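VC0179-like protein (Escherichia coli, PDB 4XJ6) probably joins ATP and GTP into cyclic GMP-AMP, as a bacterial homologue of the nucleotidyltransferase cyclic GMP-AMP synthase. Local coordinates at residues K240-L245 and W252-P257; M136-F141 and M194-K199. All coordinates share one frame; numbering follows the deposited sequence.

From the N terminus, the last part of strand 128-138 runs into residues 136-141, where contact 2 opens. It closes on residues 194-199, on strand 188-198, after a loop of 52 residues with helix 149-166, strands 170-174 and 179-183, and the start of strand 188-198. Contact 1 follows in series, without nesting or crossing: residues 240-245 turn back on 252-257 in a short hairpin whose connecting loop has six residues. The two contacts share one mixed sheet, because strand 242-244 runs antiparallel beside strand 188-198. Asn242 O lies 2.8 Å from Ala196 N, a probable hydrogen bond. Together they tie the nucleotidyltransferase core to the hairpin, and both reach the guanine of the same 3'-deoxy-GTP.

Contact 1. Residues K240-L245 and W252-P257; sequences KVNLAL and WSVSDP. With GH3 (3'-deoxy-guanosine-5'-triphosphate), chain E; GH3 (3'-deoxy-guanosine-5'-triphosphate), chain D.
Trp252 meets Asn242 and Ala244 on one face of an antiparallel beta hairpin. The Asn242 amide stands almost perpendicular to the indole, 86° between planes, with Asn242 CB 3.6 Å from Trp252 CE3; the Ala244 methyl approaches Trp252 CZ3 obliquely at 3.6 Å. Beyond them, Val254 CG2 touches Asn242 OD1. Leu243 and Ser253 point to the other face and form the hydrogen-bonded pair, Leu243 N to Ser253 O at 2.7 Å and Ser253 N back to Leu243 O. Ser255 N then donates to Val241 O. Past the strands, Val241 CG2 packs against the carboxylate of Asp256, 3.4 Å from OD2, while Asp256 OD1 caps Lys258 N at the start of helix 257-271.

The hairpin also reads a nucleotide base. Ser255 OG, anti to its backbone N (chi1 177°), accepts a straight bond from guanine N1 of 3'-deoxy-GTP (chain E) at 2.7 Å, and Leu243 CD2 lies 3.7 Å from C2 of the same base. Among its neighbours, strand 242-244 is flanked by strand 188-198, whose Tyr195 touches Val241 and Leu243; on the Trp252, Asn242 and Ala244 face, Leu152 and Leu153 of helix 149-166 meet Trp252 and Ala244 respectively.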
loop_
_atom_site.group_PDB
_atom_site.type_symbol
_atom_site.label_atom_id
_atom_site.label_comp_id
_atom_site.label_asym_id
_atom_site.label_seq_id
_atom_site.Cartn_x
_atom_site.Cartn_y
_atom_site.Cartn_z
ATOM N N LYS A 240 3.273 9.213 17.787
ATOM C CA LYS A 240 2.050 8.799 18.457
ATOM C C LYS A 240 1.045 8.198 17.480
ATOM O O LYS A 240 -0.077 7.862 17.863
ATOM C CB LYS A 240 1.423 9.984 19.186
ATOM C CG LYS A 240 2.250 10.534 20.335
ATOM C CD LYS A 240 1.943 9.818 21.638
ATOM C CE LYS A 240 2.557 10.544 22.823
ATOM N NZ LYS A 240 2.111 9.967 24.122
ATOM N N VAL A 241 1.447 8.076 16.218
ATOM C CA VAL A 241 0.612 7.428 15.214
ATOM C C VAL A 241 0.758 5.915 15.335
ATOM O O VAL A 241 1.700 5.327 14.806
ATOM C CB VAL A 241 0.974 7.875 13.781
ATOM C CG1 VAL A 241 0.057 7.200 12.769
ATOM C CG2 VAL A 241 0.887 9.387 13.653
ATOM N N ASN A 242 -0.180 5.295 16.044
ATOM C CA ASN A 242 -0.106 3.868 16.335
ATOM C C ASN A 242 -0.885 2.999 15.349
ATOM O O ASN A 242 -2.084 3.190 15.146
ATOM C CB ASN A 242 -0.601 3.604 17.757
ATOM C CG ASN A 242 0.418 3.995 18.811
ATOM O OD1 ASN A 242 1.147 3.147 19.326
ATOM N ND2 ASN A 242 0.485 5.284 19.126
ATOM N N LEU A 243 -0.193 2.040 14.743
ATOM C CA LEU A 243 -0.824 1.085 13.839
ATOM C C LEU A 243 -1.294 -0.147 14.606
ATOM O O LEU A 243 -0.524 -0.758 15.349
ATOM C CB LEU A 243 0.145 0.675 12.729
ATOM C CG LEU A 243 -0.363 -0.311 11.677
ATOM C CD1 LEU A 243 -1.548 0.287 10.935
ATOM C CD2 LEU A 243 0.757 -0.698 10.715
ATOM N N ALA A 244 -2.561 -0.509 14.430
ATOM C CA ALA A 244 -3.100 -1.700 15.073
ATOM C C ALA A 244 -2.728 -2.949 14.277
ATOM O O ALA A 244 -3.041 -3.057 13.092
ATOM C CB ALA A 244 -4.610 -1.589 15.223
ATOM N N LEU A 245 -2.052 -3.885 14.936
ATOM C CA LEU A 245 -1.567 -5.095 14.278
ATOM C C LEU A 245 -2.552 -6.254 14.421
ATOM O O LEU A 245 -3.235 -6.385 15.436
ATOM C CB LEU A 245 -0.201 -5.489 14.837
ATOM C CG LEU A 245 0.878 -4.414 14.711
ATOM C CD1 LEU A 245 2.164 -4.861 15.381
ATOM C CD2 LEU A 245 1.125 -4.084 13.251
ATOM N N TRP A 252 0.170 -3.012 19.138
ATOM C CA TRP A 252 0.361 -1.748 18.440
ATOM C C TRP A 252 1.784 -1.601 17.913
ATOM O O TRP A 252 2.728 -2.168 18.465
ATOM C CB TRP A 252 0.033 -0.566 19.357
ATOM C CG TRP A 252 -1.392 -0.520 19.833
ATOM C CD1 TRP A 252 -1.877 -1.002 21.013
ATOM C CD2 TRP A 252 -2.510 0.056 19.148
ATOM N NE1 TRP A 252 -3.227 -0.771 21.103
ATOM C CE2 TRP A 252 -3.641 -0.120 19.968
ATOM C CE3 TRP A 252 -2.668 0.699 17.914
ATOM C CZ2 TRP A 252 -4.909 0.326 19.602
ATOM C CZ3 TRP A 252 -3.929 1.139 17.550
ATOM C CH2 TRP A 252 -5.032 0.949 18.391
ATOM N N SER A 253 1.921 -0.830 16.839
ATOM C CA SER A 253 3.226 -0.453 16.311
ATOM C C SER A 253 3.208 1.013 15.895
ATOM O O SER A 253 2.375 1.430 15.088
ATOM C CB SER A 253 3.618 -1.334 15.124
ATOM O OG SER A 253 4.812 -0.872 14.515
ATOM N N VAL A 254 4.118 1.798 16.460
ATOM C CA VAL A 254 4.245 3.195 16.070
ATOM C C VAL A 254 4.800 3.273 14.653
ATOM O O VAL A 254 5.974 2.974 14.413
ATOM C CB VAL A 254 5.150 3.985 17.036
ATOM C CG1 VAL A 254 5.404 5.386 16.500
ATOM C CG2 VAL A 254 4.518 4.047 18.423
ATOM N N SER A 255 3.946 3.663 13.714
ATOM C CA SER A 255 4.330 3.732 12.312
ATOM C C SER A 255 3.493 4.763 11.557
ATOM O O SER A 255 2.386 4.468 11.103
ATOM C CB SER A 255 4.190 2.357 11.658
ATOM O OG SER A 255 4.495 2.405 10.274
ATOM N N ASP A 256 4.024 5.973 11.431
ATOM C CA ASP A 256 3.345 7.033 10.701
ATOM C C ASP A 256 3.695 6.944 9.223
ATOM O O ASP A 256 4.849 7.147 8.846
ATOM C CB ASP A 256 3.724 8.408 11.260
ATOM C CG ASP A 256 2.831 9.523 10.736
ATOM O OD1 ASP A 256 2.005 9.267 9.835
ATOM O OD2 ASP A 256 2.956 10.664 11.224
ATOM N N PRO A 257 2.697 6.642 8.378
ATOM C CA PRO A 257 2.893 6.556 6.927
ATOM C C PRO A 257 3.327 7.890 6.319
ATOM O O PRO A 257 3.958 7.915 5.259
ATOM C CB PRO A 257 1.511 6.146 6.411
ATOM C CG PRO A 257 0.564 6.588 7.471
ATOM C CD PRO A 257 1.297 6.389 8.759
HETATM O O3A GH3 E . 0.789 -6.883 2.351
HETATM P PA GH3 E . 1.262 -6.362 3.799
HETATM O O1A GH3 E . 2.739 -6.055 3.746
HETATM O O2A GH3 E . 0.942 -7.352 4.895
HETATM O "O5'" GH3 E . 0.449 -4.986 3.997
HETATM C "C5'" GH3 E . -0.074 -4.299 2.882
HETATM C "C4'" GH3 E . -0.587 -2.941 3.332
HETATM O "O4'" GH3 E . -0.339 -2.778 4.711
HETATM C "C3'" GH3 E . 0.089 -1.766 2.644
HETATM C "C2'" GH3 E . 0.098 -0.686 3.716
HETATM O "O2'" GH3 E . -1.007 0.172 3.552
HETATM C "C1'" GH3 E . -0.040 -1.430 5.033
HETATM N N9 GH3 E . 1.265 -1.452 5.708
HETATM C C8 GH3 E . 2.173 -2.472 5.578
HETATM N N7 GH3 E . 3.250 -2.182 6.335
HETATM C C5 GH3 E . 3.035 -0.999 6.955
HETATM C C6 GH3 E . 3.820 -0.268 7.833
HETATM O O6 GH3 E . 4.926 -0.693 8.164
HETATM N N1 GH3 E . 3.357 0.931 8.326
HETATM C C2 GH3 E . 2.115 1.394 7.942
HETATM N N2 GH3 E . 1.677 2.556 8.427
HETATM N N3 GH3 E . 1.337 0.657 7.065
HETATM C C4 GH3 E . 1.788 -0.523 6.576
HETATM P PG GH3 D . 1.963 -0.070 -4.623
HETATM O O1G GH3 D . 2.688 -1.309 -5.090
HETATM O O2G GH3 D . 0.885 -0.426 -3.631
HETATM O O3G GH3 D . 1.324 0.611 -5.807
HETATM O O3B GH3 D . 3.054 0.905 -3.948
HETATM P PB GH3 D . 2.881 1.507 -2.461
HETATM O O1B GH3 D . 3.704 2.765 -2.335
HETATM O O2B GH3 D . 1.445 1.840 -2.146
HETATM O O3A GH3 D . 3.482 0.372 -1.483
HETATM P PA GH3 D . 2.580 -0.465 -0.448
HETATM O O1A GH3 D . 3.217 -1.818 -0.225
HETATM O O2A GH3 D . 1.157 -0.610 -0.926
HETATM O "O5'" GH3 D . 2.591 0.372 0.927
HETATM C "C5'" GH3 D . 1.770 1.504 1.103
HETATM C "C4'" GH3 D . 2.273 2.307 2.294
HETATM O "O4'" GH3 D . 2.433 1.448 3.404
HETATM C "C3'" GH3 D . 3.621 2.963 2.058
HETATM C "C2'" GH3 D . 4.263 2.935 3.429
HETATM O "O2'" GH3 D . 4.031 4.157 4.091
HETATM C "C1'" GH3 D . 3.561 1.812 4.173
HETATM N N9 GH3 D . 4.461 0.653 4.236
HETATM C C8 GH3 D . 4.351 -0.478 3.469
HETATM N N7 GH3 D . 5.347 -1.331 3.804
HETATM C C5 GH3 D . 6.085 -0.757 4.786
HETATM C C6 GH3 D . 7.203 -1.186 5.489
HETATM O O6 GH3 D . 7.695 -2.286 5.249
HETATM N N1 GH3 D . 7.756 -0.374 6.454
HETATM C C2 GH3 D . 7.202 0.859 6.721
HETATM N N2 GH3 D . 7.741 1.639 7.657
HETATM N N3 GH3 D . 6.090 1.279 6.020
HETATM C C4 GH3 D . 5.538 0.489 5.068
#

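Contact 2. Residues M136-F141 and M194-K199; sequences MPMTVF and MYAIPK. With GH3 (3'-deoxy-guanosine-5'-triphosphate), chain E.
Met136 and Tyr195 meet in a parallel beta pairing in the mixed sheet of the nucleotidyltransferase core. Met136 N donates to Tyr195 O at 2.9 Å, Ile197 N returns a bond to Met136 O, and Met138 N reaches Ile197 O at 2.9 Å. Ile197 therefore uses both its N-H and its carbonyl on the neighbouring strand, one toward each side of Pro137, which has no N-H to give.

Side chains fill in round this backbone. The Met194 methyl, CE, rests 3.6 Å from Met136 CB. Met138 CE curls back to Ala196 CB at 3.7 Å: CG sits between the backbone N and carbonyl carbon (chi1 71°), and the chain, extended at chi2, bends at its last torsion. Val140 CG2 lies against the Ile197-Pro198 peptide.

In the next shell, helix 149-166 covers Met138 and Met194 through Leu152, while Phe100 of helix 94-102 backs Met136. Thr134 bonds the backbone of Tyr195, and Tyr135 stacks on its ring; these contacts would help place the phenol in the nucleotide pocket. Tyr195 OH also bonds Gln110. Guanine N2 of 3'-deoxy-GTP (chain E), in the ring plane at its edge, points an N-H at Tyr195 OH, but the modelled 2.5 Å between N2 and OH is doubtfully short.

At the far end Lys199 runs alongside Thr139, and its NZ donates to Thr139 OG1 at 2.8 Å.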
loop_
_atom_site.group_PDB
_atom_site.type_symbol
_atom_site.label_atom_id
_atom_site.label_comp_id
_atom_site.label_asym_id
_atom_site.label_seq_id
_atom_site.Cartn_x
_atom_site.Cartn_y
_atom_site.Cartn_z
ATOM N N MET A 136 -8.467 6.856 14.312
ATOM C CA MET A 136 -9.363 7.172 15.418
ATOM C C MET A 136 -8.683 8.078 16.437
ATOM O O MET A 136 -7.739 7.664 17.109
ATOM C CB MET A 136 -9.847 5.896 16.108
ATOM C CG MET A 136 -10.865 6.141 17.213
ATOM S SD MET A 136 -12.362 6.939 16.606
ATOM C CE MET A 136 -13.246 7.225 18.136
ATOM N N PRO A 137 -9.158 9.327 16.548
ATOM C CA PRO A 137 -8.687 10.255 17.580
ATOM C C PRO A 137 -9.046 9.764 18.981
ATOM O O PRO A 137 -10.200 9.423 19.241
ATOM C CB PRO A 137 -9.423 11.558 17.246
ATOM C CG PRO A 137 -9.831 11.418 15.818
ATOM C CD PRO A 137 -10.118 9.963 15.633
ATOM N N MET A 138 -8.064 9.731 19.873
ATOM C CA MET A 138 -8.285 9.224 21.217
ATOM C C MET A 138 -7.157 9.651 22.136
ATOM O O MET A 138 -6.141 10.173 21.684
ATOM C CB MET A 138 -8.389 7.699 21.207
ATOM C CG MET A 138 -7.062 7.010 20.929
ATOM S SD MET A 138 -7.190 5.218 20.829
ATOM C CE MET A 138 -8.178 5.031 19.347
ATOM N N THR A 139 -7.337 9.427 23.432
ATOM C CA THR A 139 -6.236 9.581 24.371
ATOM C C THR A 139 -5.169 8.543 24.035
ATOM O O THR A 139 -5.452 7.344 23.969
ATOM C CB THR A 139 -6.680 9.410 25.837
ATOM O OG1 THR A 139 -7.651 10.410 26.166
ATOM C CG2 THR A 139 -5.491 9.546 26.766
ATOM N N VAL A 140 -3.946 9.005 23.802
ATOM C CA VAL A 140 -2.828 8.101 23.557
ATOM C C VAL A 140 -1.760 8.282 24.626
ATOM O O VAL A 140 -1.042 9.283 24.649
ATOM C CB VAL A 140 -2.207 8.317 22.162
ATOM C CG1 VAL A 140 -0.935 7.483 22.003
ATOM C CG2 VAL A 140 -3.221 7.978 21.075
ATOM N N PHE A 141 -1.665 7.303 25.517
ATOM C CA PHE A 141 -0.689 7.350 26.594
ATOM C C PHE A 141 0.708 7.037 26.068
ATOM O O PHE A 141 0.878 6.702 24.894
ATOM C CB PHE A 141 -1.073 6.373 27.702
ATOM C CG PHE A 141 -2.453 6.592 28.253
ATOM C CD1 PHE A 141 -2.731 7.693 29.048
ATOM C CD2 PHE A 141 -3.470 5.689 27.989
ATOM C CE1 PHE A 141 -4.000 7.894 29.561
ATOM C CE2 PHE A 141 -4.740 5.883 28.499
ATOM C CZ PHE A 141 -5.006 6.987 29.286
ATOM N N MET A 194 -5.515 0.296 10.376
ATOM C CA MET A 194 -6.231 1.007 11.430
ATOM C C MET A 194 -5.262 1.732 12.354
ATOM O O MET A 194 -4.352 1.122 12.913
ATOM C CB MET A 194 -7.101 0.037 12.233
ATOM C CG MET A 194 -7.869 0.690 13.371
ATOM S SD MET A 194 -9.245 1.691 12.786
ATOM C CE MET A 194 -9.301 2.949 14.058
ATOM N N TYR A 195 -5.465 3.036 12.518
ATOM C CA TYR A 195 -4.562 3.847 13.326
ATOM C C TYR A 195 -5.230 4.470 14.538
ATOM O O TYR A 195 -6.413 4.807 14.510
ATOM C CB TYR A 195 -3.945 4.963 12.484
ATOM C CG TYR A 195 -3.096 4.486 11.334
ATOM C CD1 TYR A 195 -1.738 4.245 11.501
ATOM C CD2 TYR A 195 -3.651 4.287 10.077
ATOM C CE1 TYR A 195 -0.956 3.814 10.452
ATOM C CE2 TYR A 195 -2.878 3.859 9.018
ATOM C CZ TYR A 195 -1.531 3.622 9.211
ATOM O OH TYR A 195 -0.752 3.191 8.162
ATOM N N ALA A 196 -4.446 4.627 15.599
ATOM C CA ALA A 196 -4.842 5.433 16.744
ATOM C C ALA A 196 -3.942 6.661 16.818
ATOM O O ALA A 196 -2.722 6.554 16.696
ATOM C CB ALA A 196 -4.763 4.629 18.027
ATOM N N ILE A 197 -4.554 7.828 16.998
ATOM C CA ILE A 197 -3.820 9.091 17.040
ATOM C C ILE A 197 -4.346 9.981 18.166
ATOM O O ILE A 197 -5.509 9.857 18.558
ATOM C CB ILE A 197 -3.921 9.841 15.693
ATOM C CG1 ILE A 197 -5.384 9.988 15.266
ATOM C CG2 ILE A 197 -3.125 9.117 14.619
ATOM C CD1 ILE A 197 -5.573 10.737 13.960
ATOM N N PRO A 198 -3.486 10.864 18.708
ATOM C CA PRO A 198 -3.889 11.783 19.779
ATOM C C PRO A 198 -5.061 12.665 19.380
ATOM O O PRO A 198 -5.205 13.007 18.208
ATOM C CB PRO A 198 -2.637 12.627 20.006
ATOM C CG PRO A 198 -1.527 11.750 19.602
ATOM C CD PRO A 198 -2.042 10.955 18.433
ATOM N N LYS A 199 -5.879 13.035 20.358
ATOM C CA LYS A 199 -7.096 13.796 20.111
ATOM C C LYS A 199 -6.899 15.296 20.307
ATOM O O LYS A 199 -7.816 16.086 20.079
ATOM C CB LYS A 199 -8.207 13.299 21.035
ATOM C CG LYS A 199 -7.936 13.561 22.506
ATOM C CD LYS A 199 -8.909 12.806 23.393
ATOM C CE LYS A 199 -8.877 13.323 24.822
ATOM N NZ LYS A 199 -7.537 13.159 25.449
HETATM O O3A GH3 E . 0.789 -6.883 2.351
HETATM P PA GH3 E . 1.262 -6.362 3.799
HETATM O O1A GH3 E . 2.739 -6.055 3.746
HETATM O O2A GH3 E . 0.942 -7.352 4.895
HETATM O "O5'" GH3 E . 0.449 -4.986 3.997
HETATM C "C5'" GH3 E . -0.074 -4.299 2.882
HETATM C "C4'" GH3 E . -0.587 -2.941 3.332
HETATM O "O4'" GH3 E . -0.339 -2.778 4.711
HETATM C "C3'" GH3 E . 0.089 -1.766 2.644
HETATM C "C2'" GH3 E . 0.098 -0.686 3.716
HETATM O "O2'" GH3 E . -1.007 0.172 3.552
HETATM C "C1'" GH3 E . -0.040 -1.430 5.033
HETATM N N9 GH3 E . 1.265 -1.452 5.708
HETATM C C8 GH3 E . 2.173 -2.472 5.578
HETATM N N7 GH3 E . 3.250 -2.182 6.335
HETATM C C5 GH3 E . 3.035 -0.999 6.955
HETATM C C6 GH3 E . 3.820 -0.268 7.833
HETATM O O6 GH3 E . 4.926 -0.693 8.164
HETATM N N1 GH3 E . 3.357 0.931 8.326
HETATM C C2 GH3 E . 2.115 1.394 7.942
HETATM N N2 GH3 E . 1.677 2.556 8.427
HETATM N N3 GH3 E . 1.337 0.657 7.065
HETATM C C4 GH3 E . 1.788 -0.523 6.576
#